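Local coordinates for LPXTG family cell surface protein Fms2 (Enterococcus faecium DO, PDB 5FCE), which probably mediates adhesion of the bacterium to host ligands through its ligand-binding region, part of a longer cell-wall-anchored surface protein, at residues I13-T18 with L79-I84. Sequence-based numbering, arbitrary orientation.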
loop_
_atom_site.group_PDB
_atom_site.type_symbol
_atom_site.label_atom_id
_atom_site.label_comp_id
_atom_site.label_asym_id
_atom_site.label_seq_id
_atom_site.Cartn_x
_atom_site.Cartn_y
_atom_site.Cartn_z
ATOM N N ILE A 13 -8.168 -2.861 -5.335
ATOM C CA ILE A 13 -6.723 -2.951 -5.592
ATOM C C ILE A 13 -6.534 -3.663 -6.929
ATOM O O ILE A 13 -7.186 -4.682 -7.187
ATOM C CB ILE A 13 -5.987 -3.715 -4.471
ATOM C CG1 ILE A 13 -6.002 -2.887 -3.172
ATOM C CG2 ILE A 13 -4.540 -4.064 -4.888
ATOM C CD1 ILE A 13 -5.502 -3.637 -1.937
ATOM N N VAL A 14 -5.655 -3.128 -7.781
ATOM C CA VAL A 14 -5.389 -3.750 -9.077
ATOM C C VAL A 14 -3.946 -4.236 -9.192
ATOM O O VAL A 14 -3.019 -3.486 -8.906
ATOM C CB VAL A 14 -5.699 -2.788 -10.244
ATOM C CG1 VAL A 14 -5.356 -3.449 -11.595
ATOM C CG2 VAL A 14 -7.165 -2.361 -10.216
ATOM N N TYR A 15 -3.756 -5.497 -9.576
ATOM C CA TYR A 15 -2.426 -5.967 -9.964
ATOM C C TYR A 15 -2.408 -5.995 -11.487
ATOM O O TYR A 15 -3.148 -6.763 -12.095
ATOM C CB TYR A 15 -2.150 -7.378 -9.426
ATOM C CG TYR A 15 -0.749 -7.893 -9.712
ATOM C CD1 TYR A 15 -0.423 -8.470 -10.945
ATOM C CD2 TYR A 15 0.250 -7.815 -8.743
ATOM C CE1 TYR A 15 0.866 -8.931 -11.199
ATOM C CE2 TYR A 15 1.537 -8.281 -8.989
ATOM C CZ TYR A 15 1.833 -8.845 -10.216
ATOM O OH TYR A 15 3.110 -9.306 -10.469
ATOM N N ASP A 16 -1.582 -5.144 -12.093
ATOM C CA ASP A 16 -1.411 -5.118 -13.548
ATOM C C ASP A 16 -0.215 -6.008 -13.927
ATOM O O ASP A 16 0.929 -5.696 -13.621
ATOM C CB ASP A 16 -1.221 -3.663 -14.017
ATOM C CG ASP A 16 -1.173 -3.511 -15.536
ATOM O OD1 ASP A 16 -0.472 -4.295 -16.209
ATOM O OD2 ASP A 16 -1.834 -2.581 -16.061
HETATM N N MSE A 17 -0.502 -7.122 -14.590
HETATM C CA MSE A 17 0.492 -8.112 -14.986
HETATM C C MSE A 17 1.430 -7.584 -16.075
HETATM O O MSE A 17 2.618 -7.942 -16.133
HETATM C CB MSE A 17 -0.291 -9.322 -15.491
HETATM C CG MSE A 17 0.456 -10.526 -15.928
HETATM SE SE MSE A 17 -1.019 -11.689 -16.453
HETATM C CE MSE A 17 -1.767 -11.904 -14.650
ATOM N N THR A 18 0.892 -6.722 -16.928
ATOM C CA THR A 18 1.660 -6.155 -18.030
ATOM C C THR A 18 2.754 -5.223 -17.519
ATOM O O THR A 18 3.916 -5.313 -17.935
ATOM C CB THR A 18 0.752 -5.380 -18.988
ATOM O OG1 THR A 18 -0.288 -6.247 -19.461
ATOM C CG2 THR A 18 1.554 -4.868 -20.178
ATOM N N LEU A 79 7.129 -9.191 -6.493
ATOM C CA LEU A 79 6.692 -10.586 -6.405
ATOM C C LEU A 79 5.505 -10.748 -7.344
ATOM O O LEU A 79 4.687 -9.828 -7.496
ATOM C CB LEU A 79 6.241 -10.966 -4.984
ATOM C CG LEU A 79 7.261 -11.292 -3.893
ATOM C CD1 LEU A 79 6.546 -11.699 -2.593
ATOM C CD2 LEU A 79 8.180 -12.406 -4.343
ATOM N N SER A 80 5.411 -11.916 -7.972
ATOM C CA SER A 80 4.329 -12.191 -8.918
ATOM C C SER A 80 3.018 -12.273 -8.163
ATOM O O SER A 80 3.016 -12.467 -6.952
ATOM C CB SER A 80 4.557 -13.523 -9.606
ATOM O OG SER A 80 4.380 -14.576 -8.675
ATOM N N ILE A 81 1.898 -12.155 -8.868
ATOM C CA ILE A 81 0.613 -12.186 -8.174
ATOM C C ILE A 81 0.355 -13.571 -7.566
ATOM O O ILE A 81 -0.193 -13.671 -6.471
ATOM C CB ILE A 81 -0.546 -11.687 -9.061
ATOM C CG1 ILE A 81 -1.864 -11.637 -8.264
ATOM C CG2 ILE A 81 -0.690 -12.563 -10.313
ATOM C CD1 ILE A 81 -1.844 -10.619 -7.104
ATOM N N ASP A 82 0.785 -14.639 -8.246
ATOM C CA ASP A 82 0.640 -15.981 -7.669
ATOM C C ASP A 82 1.348 -16.091 -6.317
ATOM O O ASP A 82 0.790 -16.612 -5.346
ATOM C CB ASP A 82 1.156 -17.068 -8.622
ATOM C CG ASP A 82 0.217 -17.326 -9.777
ATOM O OD1 ASP A 82 -0.920 -16.804 -9.744
ATOM O OD2 ASP A 82 0.612 -18.066 -10.713
ATOM N N GLU A 83 2.571 -15.574 -6.250
ATOM C CA GLU A 83 3.339 -15.615 -5.015
ATOM C C GLU A 83 2.722 -14.739 -3.930
ATOM O O GLU A 83 2.741 -15.094 -2.750
ATOM C CB GLU A 83 4.791 -15.210 -5.281
ATOM C CG GLU A 83 5.551 -16.249 -6.091
ATOM C CD GLU A 83 5.904 -17.473 -5.267
ATOM O OE1 GLU A 83 6.007 -17.338 -4.031
ATOM O OE2 GLU A 83 6.105 -18.559 -5.855
ATOM N N ILE A 84 2.169 -13.600 -4.334
ATOM C CA ILE A 84 1.542 -12.694 -3.367
ATOM C C ILE A 84 0.316 -13.378 -2.761
ATOM O O ILE A 84 0.070 -13.283 -1.563
ATOM C CB ILE A 84 1.113 -11.359 -4.012
ATOM C CG1 ILE A 84 2.327 -10.544 -4.462
ATOM C CG2 ILE A 84 0.296 -10.499 -3.013
ATOM C CD1 ILE A 84 1.946 -9.353 -5.318
#
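In the flattened barrel of the ligand-binding region, whose sequence family is termed immunoglobulin-like, the short helix 81-85 packs by its first turn against strand 14-16, which lies between strands 21-28 and 112-114, and Tyr15 meeting Ile81 is the centre of that packing. The evidence is a CH-pi contact: Ile81 CB stands 3.6 Å from the centroid of the Tyr15 ring, only 6° off the ring normal, so the branched carbon sits squarely over one face. Around it the rest of Ile81 spreads across the same ring, with CG2 towards CE1 and CD1 towards CG and CD2, the latter at 3.9 Å from Ile81 CD1. With chi1 at -176°, Tyr15 CG extends anti to the backbone N, which carries the ring out towards the helix start. The two side chains run past each other in opposite senses, and the phenol end lies beside the backbone at the helix start: Tyr15 OH lies 3.4 Å from Leu79 O, which is near the ring plane at its edge, and 3.5 Å from Ile81 N. Ile84, one turn on, adds its CD1 obliquely at 3.8 Å from Tyr15 CE2. The helix start is itself defined by Ser80 at the N-cap, whose OG accepts from Glu83 N at 3.2 Å with an N-H...O angle of 163°, while Ile84 N donates a backbone hydrogen bond to Ser80 O. Tyr15 and Ile84 both also touch Ile22 of strand 21-28, and Ile81 reaches Val113 of strand 112-114, so the helix is seated on neighbouring strands as well. With 194 Å² buried in total, mostly on Tyr15 and Ile81, the chemistry suggests that dispersion between the ring and the aliphatic side chains probably contributes most, and the Ser80 cap probably helps to fix the turn that presents Ile81 to the ring.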